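Local coordinates for CRISPR-associated protein, Cse1 family (Acidimicrobium ferrooxidans, PDB 4H3T), which probably serves as the large Cse1 subunit of a type I-E CRISPR Cascade complex, which recognises invading DNA under the guidance of a CRISPR RNA, at residues 60-65 with 257-262; 75-80 with 218-223; 52-57 with 363-368. The protein carries 1 engineered substitution. One frame throughout, in Å; residues are numbered along the deposited sequence.

Contact 1 (60-65 with 257-262); sequences VLALAY and LFTWQG
With CG of Phe258 set opposite its carbonyl carbon (chi1 -70°) and CG of Leu61 turned the same way (chi1 -74°), the leucine branch slants across the phenyl ring. The motif is a beta turn packed on a helix: 257-262 opens with a type I turn from Leu257 to Trp260, between helix 254-257 and strand 263-272, and it rests on helix 52-68 in the Cse1 family region. The backbones come closest at Ala62 and Phe258, whose CA atoms are 6.1 Å apart, a spacing that the small alanine allows. CB of Leu61 approaches the ring obliquely, 3.9 Å from CD2 of Phe258, while CD1 of Leu61 lies 4.1 Å from CE2 of Phe258. The backbone N of Ala62 sits at the ring edge, near its plane. With only an alanine in place of Phe258, Leu61 would probably face a gap and the ring of His300 would lose its aromatic neighbour. Farther along the turn, OG1 of Thr259 is hydrogen-bonded outside the contact, to Cys255 O among others, and its methyl faces the helix. The amide of Gln261 folds back on the turn: NE2 of Gln261 donates to Thr259 O at 3.0 Å in a nearly straight bond (162°), coming in tilted out of the carbonyl plane. The tightest touch across the contact is methyl on methyl, CB of Ala62 to CG2 of Thr259 at 3.6 Å.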
loop_
_atom_site.group_PDB
_atom_site.type_symbol
_atom_site.label_atom_id
_atom_site.label_comp_id
_atom_site.label_asym_id
_atom_site.label_seq_id
_atom_site.Cartn_x
_atom_site.Cartn_y
_atom_site.Cartn_z
ATOM N N VAL A 60 9.776 11.396 -3.727
ATOM C CA VAL A 60 10.569 12.135 -2.742
ATOM C C VAL A 60 11.791 11.297 -2.278
ATOM O O VAL A 60 12.880 11.859 -2.125
ATOM C CB VAL A 60 9.704 12.671 -1.557
ATOM C CG1 VAL A 60 10.555 13.320 -0.486
ATOM C CG2 VAL A 60 8.738 13.721 -2.086
ATOM N N LEU A 61 11.673 10.005 -2.183
ATOM C CA LEU A 61 12.842 9.160 -1.825
ATOM C C LEU A 61 13.897 9.139 -2.941
ATOM O O LEU A 61 15.072 9.159 -2.657
ATOM C CB LEU A 61 12.383 7.744 -1.557
ATOM C CG LEU A 61 11.642 7.510 -0.225
ATOM C CD1 LEU A 61 10.935 6.129 -0.236
ATOM C CD2 LEU A 61 12.586 7.654 0.980
ATOM N N ALA A 62 13.471 9.054 -4.229
ATOM C CA ALA A 62 14.423 9.120 -5.326
ATOM C C ALA A 62 15.187 10.432 -5.256
ATOM O O ALA A 62 16.397 10.473 -5.499
ATOM C CB ALA A 62 13.702 9.000 -6.656
ATOM N N LEU A 63 14.472 11.518 -4.967
ATOM C CA LEU A 63 15.108 12.858 -4.843
ATOM C C LEU A 63 16.095 12.892 -3.639
ATOM O O LEU A 63 17.206 13.413 -3.769
ATOM C CB LEU A 63 13.935 13.776 -4.619
ATOM C CG LEU A 63 13.889 15.236 -4.963
ATOM C CD1 LEU A 63 14.963 15.688 -6.024
ATOM C CD2 LEU A 63 12.472 15.529 -5.421
ATOM N N ALA A 64 15.723 12.253 -2.496
ATOM C CA ALA A 64 16.603 12.185 -1.317
ATOM C C ALA A 64 17.925 11.493 -1.626
ATOM O O ALA A 64 18.967 12.053 -1.287
ATOM C CB ALA A 64 15.913 11.490 -0.168
ATOM N N TYR A 65 17.904 10.315 -2.311
ATOM C CA TYR A 65 19.159 9.625 -2.662
ATOM C C TYR A 65 20.085 10.502 -3.511
ATOM O O TYR A 65 21.331 10.455 -3.369
ATOM C CB TYR A 65 18.863 8.322 -3.418
ATOM C CG TYR A 65 18.455 7.178 -2.544
ATOM C CD1 TYR A 65 19.379 6.550 -1.705
ATOM C CD2 TYR A 65 17.199 6.590 -2.686
ATOM C CE1 TYR A 65 19.047 5.393 -0.996
ATOM C CE2 TYR A 65 16.859 5.443 -2.001
ATOM C CZ TYR A 65 17.780 4.841 -1.146
ATOM O OH TYR A 65 17.376 3.723 -0.428
ATOM N N LEU A 257 13.514 3.310 -10.688
ATOM C CA LEU A 257 12.240 2.647 -10.467
ATOM C C LEU A 257 11.216 3.532 -9.804
ATOM O O LEU A 257 10.066 3.567 -10.242
ATOM C CB LEU A 257 12.405 1.387 -9.656
ATOM C CG LEU A 257 11.122 0.543 -9.386
ATOM C CD1 LEU A 257 10.381 0.170 -10.695
ATOM C CD2 LEU A 257 11.522 -0.687 -8.588
ATOM N N PHE A 258 11.629 4.237 -8.767
ATOM C CA PHE A 258 10.760 5.150 -8.062
ATOM C C PHE A 258 10.211 6.341 -8.925
ATOM O O PHE A 258 9.290 6.980 -8.482
ATOM C CB PHE A 258 11.445 5.705 -6.841
ATOM C CG PHE A 258 11.700 4.765 -5.675
ATOM C CD1 PHE A 258 11.355 3.421 -5.743
ATOM C CD2 PHE A 258 12.284 5.229 -4.525
ATOM C CE1 PHE A 258 11.640 2.547 -4.662
ATOM C CE2 PHE A 258 12.622 4.366 -3.477
ATOM C CZ PHE A 258 12.173 3.058 -3.497
ATOM N N THR A 259 10.791 6.634 -10.109
ATOM C CA THR A 259 10.347 7.700 -10.981
ATOM C C THR A 259 9.990 7.160 -12.360
ATOM O O THR A 259 10.025 7.893 -13.339
ATOM C CB THR A 259 11.466 8.728 -11.063
ATOM O OG1 THR A 259 12.652 8.147 -11.648
ATOM C CG2 THR A 259 11.788 9.324 -9.715
ATOM N N TRP A 260 9.612 5.885 -12.429
ATOM C CA TRP A 260 9.418 5.189 -13.690
ATOM C C TRP A 260 8.387 5.853 -14.573
ATOM O O TRP A 260 7.266 6.098 -14.130
ATOM C CB TRP A 260 8.979 3.726 -13.403
ATOM C CG TRP A 260 9.130 2.809 -14.562
ATOM C CD1 TRP A 260 8.140 2.302 -15.347
ATOM C CD2 TRP A 260 10.350 2.227 -15.020
ATOM N NE1 TRP A 260 8.667 1.415 -16.251
ATOM C CE2 TRP A 260 10.025 1.344 -16.071
ATOM C CE3 TRP A 260 11.674 2.280 -14.581
ATOM C CZ2 TRP A 260 10.974 0.510 -16.661
ATOM C CZ3 TRP A 260 12.607 1.445 -15.163
ATOM C CH2 TRP A 260 12.261 0.598 -16.214
ATOM N N GLN A 261 8.759 6.125 -15.802
ATOM C CA GLN A 261 7.842 6.637 -16.808
ATOM C C GLN A 261 7.082 5.471 -17.394
ATOM O O GLN A 261 7.274 5.074 -18.561
ATOM C CB GLN A 261 8.609 7.459 -17.858
ATOM C CG GLN A 261 9.441 8.581 -17.244
ATOM C CD GLN A 261 8.588 9.634 -16.597
ATOM O OE1 GLN A 261 8.017 10.482 -17.259
ATOM N NE2 GLN A 261 8.438 9.555 -15.305
ATOM N N GLY A 262 6.065 5.047 -16.637
ATOM C CA GLY A 262 5.178 3.958 -17.037
ATOM C C GLY A 262 4.148 4.356 -18.069
ATOM O O GLY A 262 3.503 3.495 -18.665
#

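Contact 2 (75-80 with 218-223); sequences AEWGRL and LVPWQY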
loop_
_atom_site.group_PDB
_atom_site.type_symbol
_atom_site.label_atom_id
_atom_site.label_comp_id
_atom_site.label_asym_id
_atom_site.label_seq_id
_atom_site.Cartn_x
_atom_site.Cartn_y
_atom_site.Cartn_z
ATOM N N ALA A 75 27.201 3.796 8.228
ATOM C CA ALA A 75 27.805 4.975 8.853
ATOM C C ALA A 75 27.165 6.228 8.311
ATOM O O ALA A 75 26.809 7.095 9.101
ATOM C CB ALA A 75 29.343 5.030 8.652
ATOM N N GLU A 76 26.969 6.330 6.977
ATOM C CA GLU A 76 26.307 7.511 6.426
ATOM C C GLU A 76 24.873 7.582 6.933
ATOM O O GLU A 76 24.401 8.670 7.272
ATOM C CB GLU A 76 26.340 7.545 4.881
ATOM C CG GLU A 76 27.713 7.881 4.319
ATOM C CD GLU A 76 27.808 8.006 2.808
ATOM O OE1 GLU A 76 26.757 8.005 2.122
ATOM O OE2 GLU A 76 28.953 8.078 2.306
ATOM N N TRP A 77 24.159 6.443 6.980
ATOM C CA TRP A 77 22.764 6.481 7.447
ATOM C C TRP A 77 22.708 7.006 8.896
ATOM O O TRP A 77 21.900 7.842 9.217
ATOM C CB TRP A 77 22.127 5.079 7.366
ATOM C CG TRP A 77 20.655 5.074 7.594
ATOM C CD1 TRP A 77 19.669 5.174 6.652
ATOM C CD2 TRP A 77 19.991 4.944 8.853
ATOM N NE1 TRP A 77 18.446 5.269 7.256
ATOM C CE2 TRP A 77 18.612 5.145 8.618
ATOM C CE3 TRP A 77 20.433 4.867 10.171
ATOM C CZ2 TRP A 77 17.666 5.104 9.662
ATOM C CZ3 TRP A 77 19.504 4.826 11.188
ATOM C CH2 TRP A 77 18.149 4.996 10.939
ATOM N N GLY A 78 23.569 6.467 9.722
ATOM C CA GLY A 78 23.753 6.835 11.119
ATOM C C GLY A 78 23.993 8.327 11.316
ATOM O O GLY A 78 23.351 8.941 12.165
ATOM N N ARG A 79 24.850 8.946 10.503
ATOM C CA ARG A 79 25.069 10.399 10.641
ATOM C C ARG A 79 23.814 11.195 10.227
ATOM O O ARG A 79 23.541 12.245 10.787
ATOM C CB ARG A 79 26.302 10.885 9.837
ATOM C CG ARG A 79 27.657 10.438 10.446
ATOM C CD ARG A 79 28.835 11.083 9.698
ATOM N NE ARG A 79 29.126 10.366 8.454
ATOM C CZ ARG A 79 29.863 9.257 8.356
ATOM N NH1 ARG A 79 30.425 8.722 9.435
ATOM N NH2 ARG A 79 30.043 8.678 7.178
ATOM N N LEU A 80 23.030 10.700 9.284
ATOM C CA LEU A 80 21.775 11.377 8.922
ATOM C C LEU A 80 20.738 11.250 10.053
ATOM O O LEU A 80 20.113 12.246 10.428
ATOM C CB LEU A 80 21.208 10.786 7.632
ATOM C CG LEU A 80 22.033 11.069 6.408
ATOM C CD1 LEU A 80 21.589 10.222 5.242
ATOM C CD2 LEU A 80 21.905 12.519 5.976
ATOM N N LEU A 218 15.136 5.044 3.437
ATOM C CA LEU A 218 16.388 5.244 2.718
ATOM C C LEU A 218 17.346 4.148 3.092
ATOM O O LEU A 218 18.370 4.362 3.695
ATOM C CB LEU A 218 16.972 6.624 2.946
ATOM C CG LEU A 218 16.218 7.753 2.229
ATOM C CD1 LEU A 218 16.599 9.084 2.885
ATOM C CD2 LEU A 218 16.465 7.727 0.751
ATOM N N VAL A 219 17.049 2.962 2.579
ATOM C CA VAL A 219 17.888 1.818 2.805
ATOM C C VAL A 219 19.302 2.112 2.185
ATOM O O VAL A 219 19.393 2.440 0.967
ATOM C CB VAL A 219 17.279 0.527 2.188
ATOM C CG1 VAL A 219 18.161 -0.679 2.502
ATOM C CG2 VAL A 219 15.827 0.293 2.636
ATOM N N PRO A 220 20.386 1.935 2.947
ATOM C CA PRO A 220 21.704 2.190 2.363
ATOM C C PRO A 220 22.024 1.227 1.210
ATOM O O PRO A 220 21.592 0.063 1.230
ATOM C CB PRO A 220 22.644 2.024 3.556
ATOM C CG PRO A 220 21.842 2.471 4.700
ATOM C CD PRO A 220 20.505 1.779 4.400
ATOM N N TRP A 221 22.780 1.733 0.197
ATOM C CA TRP A 221 23.140 0.968 -1.006
ATOM C C TRP A 221 23.923 -0.321 -0.666
ATOM O O TRP A 221 23.833 -1.295 -1.400
ATOM C CB TRP A 221 23.980 1.834 -1.947
ATOM C CG TRP A 221 23.289 3.060 -2.445
ATOM C CD1 TRP A 221 21.943 3.281 -2.541
ATOM C CD2 TRP A 221 23.926 4.270 -2.848
ATOM N NE1 TRP A 221 21.707 4.549 -3.005
ATOM C CE2 TRP A 221 22.910 5.149 -3.284
ATOM C CE3 TRP A 221 25.268 4.660 -2.989
ATOM C CZ2 TRP A 221 23.191 6.421 -3.752
ATOM C CZ3 TRP A 221 25.543 5.929 -3.465
ATOM C CH2 TRP A 221 24.508 6.809 -3.787
ATOM N N GLN A 222 24.645 -0.338 0.465
ATOM C CA GLN A 222 25.394 -1.504 0.932
ATOM C C GLN A 222 24.485 -2.720 1.190
ATOM O O GLN A 222 24.954 -3.838 1.120
ATOM C CB GLN A 222 26.144 -1.121 2.217
ATOM C CG GLN A 222 27.176 -2.066 2.742
ATOM C CD GLN A 222 27.698 -1.622 4.117
ATOM O OE1 GLN A 222 27.098 -0.800 4.850
ATOM N NE2 GLN A 222 28.722 -2.293 4.579
ATOM N N TYR A 223 23.177 -2.526 1.436
ATOM C CA TYR A 223 22.250 -3.650 1.593
ATOM C C TYR A 223 21.866 -4.235 0.229
ATOM O O TYR A 223 20.720 -4.094 -0.211
ATOM C CB TYR A 223 20.981 -3.211 2.338
ATOM C CG TYR A 223 21.211 -2.905 3.800
ATOM C CD1 TYR A 223 21.031 -3.882 4.772
ATOM C CD2 TYR A 223 21.621 -1.646 4.212
ATOM C CE1 TYR A 223 21.308 -3.627 6.116
ATOM C CE2 TYR A 223 21.902 -1.378 5.553
ATOM C CZ TYR A 223 21.624 -2.337 6.516
ATOM O OH TYR A 223 21.838 -2.085 7.847
#
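Apolar packing joins Trp77 to Pro220, the pair whose CA atoms lie nearest, 6.7 Å apart. CG of the proline ring is 3.7 Å from CB of Trp77 and 4.0 Å from CD1 of Trp77, so it packs on the CB root of the indole and meets the CG-CD1 end of the ring obliquely. The indole gets there with CG anti to the backbone N (chi1 -170°). The loop backbone meets the indole through a carbonyl: Leu218 O lies at the edge, near the ring plane, 3.3 Å from the carbon CD1 of Trp77. The indole N-H is used elsewhere, by a hydrogen bond from NE1 to Leu215 O in helix 210-217. The arrangement is a helix-on-loop contact of the Cse1 fold, helix 74-82 meeting the loop that leaves helix 210-217, in which Pro220 starts a type I turn closed by the hydrogen bond from Tyr223 N to Pro220 O at 3.0 Å. Aromatic contacts extend the packing: Phe348 of helix 344-350 meets both Trp77 and Tyr223 edge-to-face, and the ring of Trp81 lies at about 15° to the indole. At the last residue of the turn, Tyr223 OH is hydrogen-bonded to Asp74 OD1 at the start of helix 74-82.

Contact 3 (52-57 with 363-368); sequences LEPALL and LVTSAK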
loop_
_atom_site.group_PDB
_atom_site.type_symbol
_atom_site.label_atom_id
_atom_site.label_comp_id
_atom_site.label_asym_id
_atom_site.label_seq_id
_atom_site.Cartn_x
_atom_site.Cartn_y
_atom_site.Cartn_z
ATOM N N LEU A 52 -2.082 8.290 -4.024
ATOM C CA LEU A 52 -1.129 9.379 -4.091
ATOM C C LEU A 52 0.064 9.212 -3.095
ATOM O O LEU A 52 1.156 9.713 -3.352
ATOM C CB LEU A 52 -1.833 10.705 -3.808
ATOM C CG LEU A 52 -2.860 11.202 -4.879
ATOM C CD1 LEU A 52 -3.584 12.493 -4.374
ATOM C CD2 LEU A 52 -2.149 11.590 -6.129
ATOM N N GLU A 53 -0.177 8.672 -1.920
ATOM C CA GLU A 53 0.868 8.657 -0.902
ATOM C C GLU A 53 2.048 7.761 -1.283
ATOM O O GLU A 53 3.148 8.278 -1.277
ATOM C CB GLU A 53 0.290 8.337 0.474
ATOM C CG GLU A 53 1.348 8.532 1.542
ATOM C CD GLU A 53 0.801 8.523 2.950
ATOM O OE1 GLU A 53 -0.435 8.585 3.087
ATOM O OE2 GLU A 53 1.598 8.481 3.918
ATOM N N PRO A 54 1.880 6.506 -1.711
ATOM C CA PRO A 54 3.061 5.703 -2.140
ATOM C C PRO A 54 3.781 6.348 -3.332
ATOM O O PRO A 54 5.003 6.360 -3.442
ATOM C CB PRO A 54 2.434 4.351 -2.549
ATOM C CG PRO A 54 1.135 4.312 -1.900
ATOM C CD PRO A 54 0.641 5.691 -1.708
ATOM N N ALA A 55 3.015 6.930 -4.241
ATOM C CA ALA A 55 3.589 7.539 -5.453
ATOM C C ALA A 55 4.426 8.758 -5.124
ATOM O O ALA A 55 5.586 8.852 -5.583
ATOM C CB ALA A 55 2.462 7.888 -6.444
ATOM N N LEU A 56 3.911 9.619 -4.260
ATOM C CA LEU A 56 4.626 10.841 -3.864
ATOM C C LEU A 56 5.787 10.501 -2.906
ATOM O O LEU A 56 6.837 11.093 -3.017
ATOM C CB LEU A 56 3.689 11.840 -3.209
ATOM C CG LEU A 56 2.610 12.508 -4.158
ATOM C CD1 LEU A 56 1.674 13.362 -3.337
ATOM C CD2 LEU A 56 3.301 13.231 -5.309
ATOM N N LEU A 57 5.633 9.491 -2.061
ATOM C CA LEU A 57 6.714 9.075 -1.141
ATOM C C LEU A 57 7.892 8.564 -1.942
ATOM O O LEU A 57 9.011 8.983 -1.693
ATOM C CB LEU A 57 6.252 8.027 -0.144
ATOM C CG LEU A 57 7.354 7.401 0.780
ATOM C CD1 LEU A 57 8.002 8.453 1.653
ATOM C CD2 LEU A 57 6.792 6.325 1.616
ATOM N N LEU A 363 2.448 1.513 6.344
ATOM C CA LEU A 363 1.465 1.904 5.342
ATOM C C LEU A 363 1.399 0.785 4.354
ATOM O O LEU A 363 2.416 0.447 3.789
ATOM C CB LEU A 363 1.900 3.200 4.663
ATOM C CG LEU A 363 1.099 3.669 3.413
ATOM C CD1 LEU A 363 -0.380 3.848 3.701
ATOM C CD2 LEU A 363 1.682 4.929 2.896
ATOM N N VAL A 364 0.226 0.220 4.109
ATOM C CA VAL A 364 0.062 -0.845 3.127
ATOM C C VAL A 364 -0.927 -0.444 2.079
ATOM O O VAL A 364 -2.053 -0.036 2.426
ATOM C CB VAL A 364 -0.453 -2.078 3.970
ATOM C CG1 VAL A 364 -0.879 -3.241 3.137
ATOM C CG2 VAL A 364 0.589 -2.522 4.992
ATOM N N THR A 365 -0.615 -0.675 0.824
ATOM C CA THR A 365 -1.592 -0.545 -0.262
ATOM C C THR A 365 -1.545 -1.716 -1.274
ATOM O O THR A 365 -0.489 -2.300 -1.503
ATOM C CB THR A 365 -1.433 0.779 -1.072
ATOM O OG1 THR A 365 -0.251 0.656 -1.904
ATOM C CG2 THR A 365 -1.373 2.016 -0.148
ATOM N N SER A 366 -2.712 -2.071 -1.855
ATOM C CA SER A 366 -2.769 -3.019 -2.997
ATOM C C SER A 366 -3.981 -2.726 -3.797
ATOM O O SER A 366 -4.887 -2.072 -3.308
ATOM C CB SER A 366 -2.738 -4.489 -2.552
ATOM O OG SER A 366 -3.971 -4.833 -1.974
ATOM N N ALA A 367 -4.001 -3.187 -5.035
ATOM C CA ALA A 367 -5.108 -2.932 -5.961
ATOM C C ALA A 367 -5.494 -4.184 -6.645
ATOM O O ALA A 367 -4.658 -5.076 -6.800
ATOM C CB ALA A 367 -4.701 -1.894 -6.978
ATOM N N LYS A 368 -6.776 -4.239 -7.053
ATOM C CA LYS A 368 -7.375 -5.325 -7.812
ATOM C C LYS A 368 -8.166 -4.707 -8.975
ATOM O O LYS A 368 -8.909 -3.728 -8.776
ATOM C CB LYS A 368 -8.260 -6.187 -6.934
ATOM C CG LYS A 368 -8.443 -7.594 -7.489
ATOM C CD LYS A 368 -9.675 -8.317 -6.900
ATOM C CE LYS A 368 -9.372 -9.155 -5.673
ATOM N NZ LYS A 368 -10.561 -9.956 -5.256
#
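The start of helix 52-68 faces strand 359-370 with the CA atoms of Pro54 and Thr365 8.0 Å apart, a spacing bridged by side chains alone. This is helix-on-sheet packing: the strand is the middle one of a three-stranded antiparallel sheet, flanked by strands 202-206 and 375-387. Alternate residues of the strand, Leu363 and Thr365, send their side chains to the helix, whereas Val364 between them points away. Leu363 has CG anti to its backbone N (chi1 171°), and its CD2 methyl crosses the end of the Glu53 side chain obliquely. That methyl lies 3.7 Å from CD of Glu53 and 3.9 Å from CG of Glu53, so it packs on both the aliphatic stem and the carboxylate. Glu53 is extended, its CG opposite the backbone N (chi1 -171°), which carries the buried carboxylate to the CD2 methyl of Leu363. There OE2 of Glu53 makes a salt bridge to NH1 of Arg383 in strand 375-387, a pairing that probably offsets the cost of burying the carboxylate, and Leu363 packs against both members of the ion pair. Phe202 of the other flanking strand borders Pro54, Leu363 and Thr365. Pro54 and Thr365 reach toward each other, CG of Pro54 lying 3.8 Å from CG2 of Thr365 and 3.9 Å from OG1 of Thr365.

Contacts 1 and 3 share helix 52-68: contact 3 uses its first turns and contact 1 the turns that follow, with centres about 14 Å apart, and helix 74-82 of contact 2 follows it in the chain. Contacts 1 and 2 lie on the same side of the chain's centre, their own centres about 17 Å apart, yet touch directly. Tyr65 OH is 2.8 Å from Val219 O, a probable hydrogen bond, and CD2 of Leu61 packs 3.8 Å from CG of Leu218. Contact 3 is the most central, its centre about 4 Å from that of the chain, and its nearest atoms stay about 8 Å from contact 2. In sequence, contact 2 nests within contact 1, and contact 1 within contact 3.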